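Local coordinates for ribonuclease VapC2 (Rickettsia felis, PDB 3ZVK), which acts as the ribonuclease toxin of a type II toxin-antitoxin pair, cutting single-stranded RNA with magnesium as cofactor, inhibiting growth, and forming complexes with the antitoxin VapB2, at residues 12-17 / 58-63; 41-46 / 96-101; 69-74 / 103-108. The protein carries 1 engineered substitution. All coordinates share one frame; numbering follows the deposited sequence.

In the fold
The three contacts join helices and one edge strand of a PIN domain, whose parallel sheet has the strand order 3-2-1-4-5. Contact 1 and contact 2, with centres 16 Å apart, meet where Gln58 OE1 and Gln45 NE2 lie 3.0 Å apart, a probable hydrogen bond. Contact 2 and contact 3, 12 Å apart between centres, share helix 97-109. Contacts 1 and 3 fall on opposite sides of the chain's centre, their own centres 21 Å apart. Gly6, an engineered substitution at a predicted magnesium-binding position, is about 11 Å from the side chain of Ile14, about 9 Å from that of Glu43 and about 10 Å from that of His105. Contacts 2 and 3 also touch the second toxin subunit.

Contact 1: residues 12-17 / 58-63; sequences YAINKH and QSKLDI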
# COMPACT_ATOMS: atom_id res chain seq x y z
N TYR A 12 -27.71 -1.01 27.23
CA TYR A 12 -28.39 -0.36 28.37
C TYR A 12 -28.17 1.13 28.39
O TYR A 12 -29.11 1.86 28.70
CB TYR A 12 -27.98 -0.99 29.72
CG TYR A 12 -28.99 -0.75 30.81
CD1 TYR A 12 -30.16 -1.51 30.89
CD2 TYR A 12 -28.77 0.22 31.78
CE1 TYR A 12 -31.09 -1.29 31.91
CE2 TYR A 12 -29.71 0.47 32.78
CZ TYR A 12 -30.88 -0.28 32.83
OH TYR A 12 -31.80 -0.05 33.82
N ALA A 13 -26.97 1.60 28.02
CA ALA A 13 -26.63 3.02 27.95
C ALA A 13 -27.48 3.73 26.89
O ALA A 13 -28.05 4.79 27.17
CB ALA A 13 -25.15 3.18 27.62
N ILE A 14 -27.59 3.14 25.68
CA ILE A 14 -28.38 3.69 24.57
C ILE A 14 -29.87 3.65 24.86
O ILE A 14 -30.55 4.67 24.72
CB ILE A 14 -27.98 3.06 23.19
CG1 ILE A 14 -26.51 3.32 22.85
CG2 ILE A 14 -28.90 3.54 22.05
CD1 ILE A 14 -25.94 2.38 21.82
N ASN A 15 -30.38 2.50 25.29
CA ASN A 15 -31.79 2.35 25.59
C ASN A 15 -32.26 3.07 26.83
O ASN A 15 -33.26 3.79 26.75
CB ASN A 15 -32.19 0.87 25.64
CG ASN A 15 -32.19 0.18 24.30
OD1 ASN A 15 -32.36 0.79 23.24
ND2 ASN A 15 -32.04 -1.13 24.33
N LYS A 16 -31.59 2.86 27.97
CA LYS A 16 -32.03 3.39 29.28
C LYS A 16 -31.29 4.62 29.80
O LYS A 16 -31.77 5.21 30.76
CB LYS A 16 -32.10 2.28 30.35
CG LYS A 16 -32.83 1.02 29.84
CD LYS A 16 -34.18 0.76 30.46
CE LYS A 16 -35.02 -0.10 29.53
NZ LYS A 16 -36.24 0.62 29.09
N HIS A 17 -30.16 5.00 29.17
CA HIS A 17 -29.34 6.17 29.54
C HIS A 17 -29.33 6.48 31.07
O HIS A 17 -29.79 7.54 31.49
CB HIS A 17 -29.66 7.40 28.65
CG HIS A 17 -31.13 7.64 28.47
ND1 HIS A 17 -31.79 7.26 27.30
CD2 HIS A 17 -32.05 8.15 29.34
CE1 HIS A 17 -33.06 7.56 27.49
NE2 HIS A 17 -33.27 8.09 28.70
N GLN A 58 -29.42 4.52 14.69
CA GLN A 58 -28.08 4.80 14.17
C GLN A 58 -27.57 6.11 14.78
O GLN A 58 -26.45 6.15 15.26
CB GLN A 58 -28.08 4.85 12.64
CG GLN A 58 -26.69 4.91 12.03
CD GLN A 58 -25.81 3.72 12.35
OE1 GLN A 58 -26.05 2.62 11.91
NE2 GLN A 58 -24.71 3.94 13.02
N SER A 59 -28.43 7.16 14.80
CA SER A 59 -28.16 8.46 15.37
C SER A 59 -27.71 8.35 16.82
O SER A 59 -26.68 8.93 17.17
CB SER A 59 -29.38 9.36 15.29
OG SER A 59 -29.68 9.67 13.94
N LYS A 60 -28.46 7.59 17.65
CA LYS A 60 -28.17 7.37 19.06
C LYS A 60 -26.84 6.64 19.23
O LYS A 60 -26.04 7.04 20.07
CB LYS A 60 -29.30 6.55 19.73
CG LYS A 60 -30.54 7.33 20.09
CD LYS A 60 -31.62 6.37 20.57
CE LYS A 60 -31.61 6.22 22.07
NZ LYS A 60 -32.61 5.24 22.55
N LEU A 61 -26.59 5.60 18.41
CA LEU A 61 -25.33 4.86 18.41
C LEU A 61 -24.17 5.81 18.03
O LEU A 61 -23.15 5.80 18.71
CB LEU A 61 -25.42 3.64 17.46
CG LEU A 61 -24.12 2.82 17.21
CD1 LEU A 61 -23.50 2.34 18.52
CD2 LEU A 61 -24.36 1.67 16.24
N ASP A 62 -24.33 6.65 16.98
CA ASP A 62 -23.30 7.61 16.52
C ASP A 62 -22.91 8.59 17.64
O ASP A 62 -21.72 8.85 17.83
CB ASP A 62 -23.75 8.38 15.26
CG ASP A 62 -23.98 7.55 14.00
OD1 ASP A 62 -23.55 6.37 13.97
OD2 ASP A 62 -24.58 8.08 13.02
N ILE A 63 -23.91 9.09 18.42
CA ILE A 63 -23.74 10.00 19.56
C ILE A 63 -22.97 9.30 20.69
O ILE A 63 -22.05 9.87 21.28
CB ILE A 63 -25.12 10.55 20.01
CG1 ILE A 63 -25.61 11.59 18.99
CG2 ILE A 63 -25.04 11.18 21.38
CD1 ILE A 63 -27.07 11.83 19.01
O HOH W 1 -34.32 5.41 25.19
O HOH W 2 -32.93 2.70 21.52
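Lys60 and Ile14 carry both the polar and the apolar part of this contact. On the polar side, the ammonium group of Lys60 reaches the last turn of helix 7-16, where NZ gives a 3.0 Å hydrogen bond to Ile14 O. The donor sits above the carbonyl plane, 49° out of it, rather than on a lone pair. Two waters complete the grip on the same nitrogen: both accept from Lys60 NZ, one donating to Asn15 O and the other to Asn15 OD1. The amide of Asn15 is thus bridged to the lysine through its oxygen, while its ND2 is bound by Tyr76 O of an antitoxin VapB chain.

The apolar part lies along the same lysine. Its chain bends at chi3 (94°) and folds past the branch methyl of Ile14, with CG2 at 3.8 Å from both CB and CE of Lys60. The other arm of the isoleucine points at Leu61, CD1 to CD1 being 4.1 Å. Phe64 also packs on Ile14 from the same helix as Leu61.

Geometrically the axes of segments 12-16 and 58-63 approach to 10.3 Å at 126°, a distance bridged by the Ile14, Lys60 and Leu61 side chains. Antitoxin residues cover the seam, Phe77 of one VapB chain on Ile14 and Asn15, and Ile56 of another on Lys60; the arrangement is a helix-helix interface of the PIN domain on its VapB-binding surface.

Contact 2: residues 41-46 / 96-101; sequences LAELQY and GNNDLL
Glu43 OE1 is gripped by two other chains, while OE2 of the same carboxylate takes Asn98 ND2 across the contact. OE1 forms a salt bridge with Arg85 NH1 of the second toxin subunit and a hydrogen bond with Tyr76 OH of an antitoxin VapB chain. The ND2 to OE2 separation is modelled at 2.5 Å, short enough that the detailed geometry of this bond is doubtful. As modelled, the amide nitrogen meets OE2 nearly along the C-O axis, the N-H...O angle is 142°, and the oxygen is tilted out of the amide plane of Asn98. Carboxylate and amide planes stand 74° apart, so the two flat groups cross instead of pairing side by side. The Glu43 side chain starts out toward helix 97-109 and bends at chi2 (-73°) on its way to Asn98.

The side chain of Glu43 lies about 9 Å from Gly6, the engineered substitution at a predicted magnesium-binding position, and its OE2 is 6.6 Å from Asp99 OD1. This convergence of acidic side chains from separate helices is consistent with the acidic cluster of PIN-domain nucleases.

Behind Asn98, the poorly ordered Asn97 forms an Asx turn, its OD1 accepting from Asp99 N at 3.2 Å. Asn97 ND2 comes no nearer than 4.1 Å to Glu43 OE2, and Tyr81 of the second subunit packs on Asn98.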
# COMPACT_ATOMS: atom_id res chain seq x y z
N LEU A 41 -19.10 -3.27 18.49
CA LEU A 41 -19.67 -2.43 17.42
C LEU A 41 -20.42 -3.24 16.38
O LEU A 41 -21.48 -2.81 15.92
CB LEU A 41 -18.62 -1.49 16.81
CG LEU A 41 -19.16 -0.46 15.82
CD1 LEU A 41 -20.26 0.46 16.45
CD2 LEU A 41 -18.04 0.24 15.07
N ALA A 42 -19.92 -4.45 16.07
CA ALA A 42 -20.58 -5.38 15.15
C ALA A 42 -21.96 -5.72 15.71
O ALA A 42 -22.95 -5.65 14.99
CB ALA A 42 -19.75 -6.64 14.99
N GLU A 43 -22.03 -6.02 17.02
CA GLU A 43 -23.29 -6.34 17.71
C GLU A 43 -24.24 -5.14 17.74
O GLU A 43 -25.43 -5.30 17.48
CB GLU A 43 -23.02 -6.86 19.13
CG GLU A 43 -22.28 -8.19 19.20
CD GLU A 43 -23.05 -9.44 18.82
OE1 GLU A 43 -24.28 -9.50 19.04
OE2 GLU A 43 -22.42 -10.37 18.28
N LEU A 44 -23.73 -3.95 18.02
CA LEU A 44 -24.52 -2.71 18.07
C LEU A 44 -25.06 -2.33 16.68
O LEU A 44 -26.22 -1.96 16.54
CB LEU A 44 -23.72 -1.56 18.72
CG LEU A 44 -23.28 -1.75 20.18
CD1 LEU A 44 -22.38 -0.61 20.59
CD2 LEU A 44 -24.50 -1.91 21.16
N GLN A 45 -24.24 -2.50 15.63
CA GLN A 45 -24.67 -2.27 14.24
C GLN A 45 -25.77 -3.28 13.81
O GLN A 45 -26.72 -2.91 13.12
CB GLN A 45 -23.47 -2.29 13.28
CG GLN A 45 -22.67 -0.96 13.25
CD GLN A 45 -23.46 0.24 12.75
OE1 GLN A 45 -23.15 1.36 13.08
NE2 GLN A 45 -24.52 0.06 11.98
N TYR A 46 -25.69 -4.52 14.30
CA TYR A 46 -26.74 -5.51 14.09
C TYR A 46 -28.05 -5.07 14.79
O TYR A 46 -29.13 -5.25 14.22
CB TYR A 46 -26.29 -6.92 14.56
CG TYR A 46 -27.41 -7.88 14.85
CD1 TYR A 46 -28.22 -8.38 13.83
CD2 TYR A 46 -27.64 -8.33 16.16
CE1 TYR A 46 -29.24 -9.31 14.10
CE2 TYR A 46 -28.65 -9.27 16.43
CZ TYR A 46 -29.43 -9.77 15.39
OH TYR A 46 -30.41 -10.70 15.66
N GLY A 96 -20.13 -18.23 25.23
CA GLY A 96 -20.10 -18.35 23.78
C GLY A 96 -19.94 -17.09 22.96
O GLY A 96 -19.80 -15.97 23.47
N ASN A 97 -19.90 -17.33 21.64
CA ASN A 97 -19.87 -16.38 20.55
C ASN A 97 -18.84 -15.24 20.61
O ASN A 97 -17.61 -15.43 20.74
CB ASN A 97 -21.33 -15.92 20.19
CG ASN A 97 -21.96 -14.71 20.90
OD1 ASN A 97 -21.65 -14.37 22.05
ND2 ASN A 97 -22.85 -14.01 20.21
N ASN A 98 -19.40 -14.04 20.47
CA ASN A 98 -18.74 -12.79 20.46
C ASN A 98 -18.27 -12.38 21.83
O ASN A 98 -17.19 -11.79 21.91
CB ASN A 98 -19.62 -11.80 19.69
CG ASN A 98 -19.67 -12.26 18.25
OD1 ASN A 98 -19.02 -13.23 17.90
ND2 ASN A 98 -20.41 -11.61 17.37
N ASP A 99 -18.97 -12.80 22.90
CA ASP A 99 -18.53 -12.51 24.27
C ASP A 99 -17.14 -13.10 24.58
O ASP A 99 -16.33 -12.44 25.21
CB ASP A 99 -19.60 -12.80 25.32
CG ASP A 99 -20.72 -11.77 25.32
OD1 ASP A 99 -20.58 -10.74 24.63
OD2 ASP A 99 -21.72 -11.97 26.05
N LEU A 100 -16.84 -14.29 24.01
CA LEU A 100 -15.52 -14.92 24.08
C LEU A 100 -14.47 -14.01 23.33
O LEU A 100 -13.38 -13.77 23.86
CB LEU A 100 -15.60 -16.31 23.44
CG LEU A 100 -14.80 -17.46 24.06
CD1 LEU A 100 -14.57 -17.29 25.53
CD2 LEU A 100 -15.54 -18.78 23.88
N LEU A 101 -14.83 -13.47 22.15
CA LEU A 101 -13.97 -12.58 21.36
C LEU A 101 -13.75 -11.26 22.10
O LEU A 101 -12.62 -10.77 22.18
CB LEU A 101 -14.57 -12.32 19.95
CG LEU A 101 -14.47 -13.47 18.92
CD1 LEU A 101 -15.39 -13.25 17.77
CD2 LEU A 101 -13.09 -13.59 18.35

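Contact 3: residues 69-74 / 103-108; sequences EIIDFS and ASHAIA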
# COMPACT_ATOMS: atom_id res chain seq x y z
N GLU A 69 -13.30 5.22 21.91
CA GLU A 69 -12.30 4.79 20.97
C GLU A 69 -12.76 3.39 20.51
O GLU A 69 -13.06 2.53 21.34
CB GLU A 69 -10.94 4.69 21.65
CG GLU A 69 -9.79 4.37 20.70
CD GLU A 69 -8.39 4.46 21.30
OE1 GLU A 69 -8.13 5.42 22.05
OE2 GLU A 69 -7.56 3.57 21.00
N ILE A 70 -12.88 3.17 19.19
CA ILE A 70 -13.25 1.85 18.64
C ILE A 70 -11.93 1.11 18.34
O ILE A 70 -11.13 1.59 17.55
CB ILE A 70 -14.19 1.95 17.41
CG1 ILE A 70 -15.41 2.85 17.75
CG2 ILE A 70 -14.64 0.54 16.96
CD1 ILE A 70 -15.91 3.60 16.57
N ILE A 71 -11.68 0.01 19.06
CA ILE A 71 -10.44 -0.74 18.92
C ILE A 71 -10.68 -1.95 18.04
O ILE A 71 -11.56 -2.75 18.33
CB ILE A 71 -9.78 -1.12 20.28
CG1 ILE A 71 -9.56 0.14 21.18
CG2 ILE A 71 -8.45 -1.90 20.07
CD1 ILE A 71 -9.04 -0.15 22.58
N ASP A 72 -9.90 -2.08 16.96
CA ASP A 72 -9.99 -3.19 16.01
C ASP A 72 -9.54 -4.51 16.65
O ASP A 72 -8.60 -4.52 17.45
CB ASP A 72 -9.15 -2.88 14.76
CG ASP A 72 -9.66 -1.69 13.94
OD1 ASP A 72 -10.85 -1.26 14.15
OD2 ASP A 72 -8.87 -1.17 13.09
N PHE A 73 -10.25 -5.62 16.33
CA PHE A 73 -9.88 -6.93 16.86
C PHE A 73 -8.65 -7.36 16.05
O PHE A 73 -8.74 -7.64 14.86
CB PHE A 73 -11.03 -7.93 16.77
CG PHE A 73 -10.70 -9.26 17.39
CD1 PHE A 73 -10.90 -9.48 18.74
CD2 PHE A 73 -10.16 -10.30 16.62
CE1 PHE A 73 -10.57 -10.72 19.32
CE2 PHE A 73 -9.83 -11.53 17.19
CZ PHE A 73 -10.02 -11.73 18.55
N SER A 74 -7.49 -7.32 16.69
CA SER A 74 -6.19 -7.56 16.08
C SER A 74 -5.60 -8.94 16.29
O SER A 74 -6.08 -9.67 17.12
CB SER A 74 -5.20 -6.51 16.56
OG SER A 74 -5.21 -6.51 17.98
N ALA A 103 -14.05 -10.70 25.41
CA ALA A 103 -13.26 -10.98 26.62
C ALA A 103 -11.78 -11.13 26.28
O ALA A 103 -10.94 -10.53 26.96
CB ALA A 103 -13.78 -12.24 27.31
N SER A 104 -11.48 -11.86 25.19
CA SER A 104 -10.12 -12.09 24.64
C SER A 104 -9.44 -10.77 24.35
O SER A 104 -8.25 -10.62 24.59
CB SER A 104 -10.21 -12.87 23.32
OG SER A 104 -10.76 -14.15 23.56
N HIS A 105 -10.21 -9.83 23.76
CA HIS A 105 -9.80 -8.49 23.36
C HIS A 105 -9.41 -7.66 24.57
O HIS A 105 -8.35 -7.06 24.54
CB HIS A 105 -10.89 -7.81 22.50
CG HIS A 105 -10.36 -6.70 21.64
ND1 HIS A 105 -11.17 -6.05 20.74
CD2 HIS A 105 -9.13 -6.15 21.59
CE1 HIS A 105 -10.41 -5.15 20.16
NE2 HIS A 105 -9.18 -5.18 20.62
N ALA A 106 -10.23 -7.67 25.66
CA ALA A 106 -9.90 -6.96 26.90
C ALA A 106 -8.62 -7.56 27.51
O ALA A 106 -7.74 -6.80 27.92
CB ALA A 106 -11.06 -7.03 27.89
N ILE A 107 -8.49 -8.90 27.52
CA ILE A 107 -7.31 -9.58 28.04
C ILE A 107 -6.07 -9.14 27.26
O ILE A 107 -5.08 -8.75 27.86
CB ILE A 107 -7.49 -11.14 28.10
CG1 ILE A 107 -8.54 -11.57 29.12
CG2 ILE A 107 -6.16 -11.85 28.43
CD1 ILE A 107 -9.16 -12.97 28.92
N ALA A 108 -6.15 -9.18 25.91
CA ALA A 108 -5.05 -8.79 25.02
C ALA A 108 -4.62 -7.32 25.15
O ALA A 108 -3.44 -7.02 24.94
CB ALA A 108 -5.41 -9.10 23.60
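The imidazole of His105 projects from helix 97-109 toward Ile71 and Phe73, with Phe73 coming from one face and the Ile71 methyl sitting near the NE2 end, slightly to the other side of the ring plane. Phe73 makes a T-shaped (edge-to-face) pair with it: the edge of Phe73 is directed at the face of His105, the centroids are 5.5 Å apart and the planes stand at 83°. The touching atom is CD1 of Phe73, 4.0 Å from His105 ND1. Both side chains leave their backbones with CG opposite the main-chain nitrogen (chi1 -177° in Phe73), and they run past each other in opposite directions.

From the strand, Ile71 uses its branch methyl. CG2 approaches obliquely to 3.4 Å from NE2 of His105, while the carbonyl of the same residue lies in the imidazole plane at its rim, Ile71 O being 3.2 Å from CE1. This close in-plane approach is consistent with a C-H...O contact.

The setting is the end of edge strand 69-71, which hydrogen-bonds along strand 33-37 and is followed by a chain that enters the dimer interface: Phe73 O is hydrogen-bonded to Ser38 OG of the second subunit, while Phe73 N is bound to Ser38 OG of its own chain.

ND1, bound to Ser37 OG, anchors the rotation of the imidazole, and a weak bond between NE2 and Glu109 OE2 adds to it. The carbonyl at CE1 and the carboxylate near NE2 would tend to stabilise positive charge on the imidazole, though its protonation is not seen.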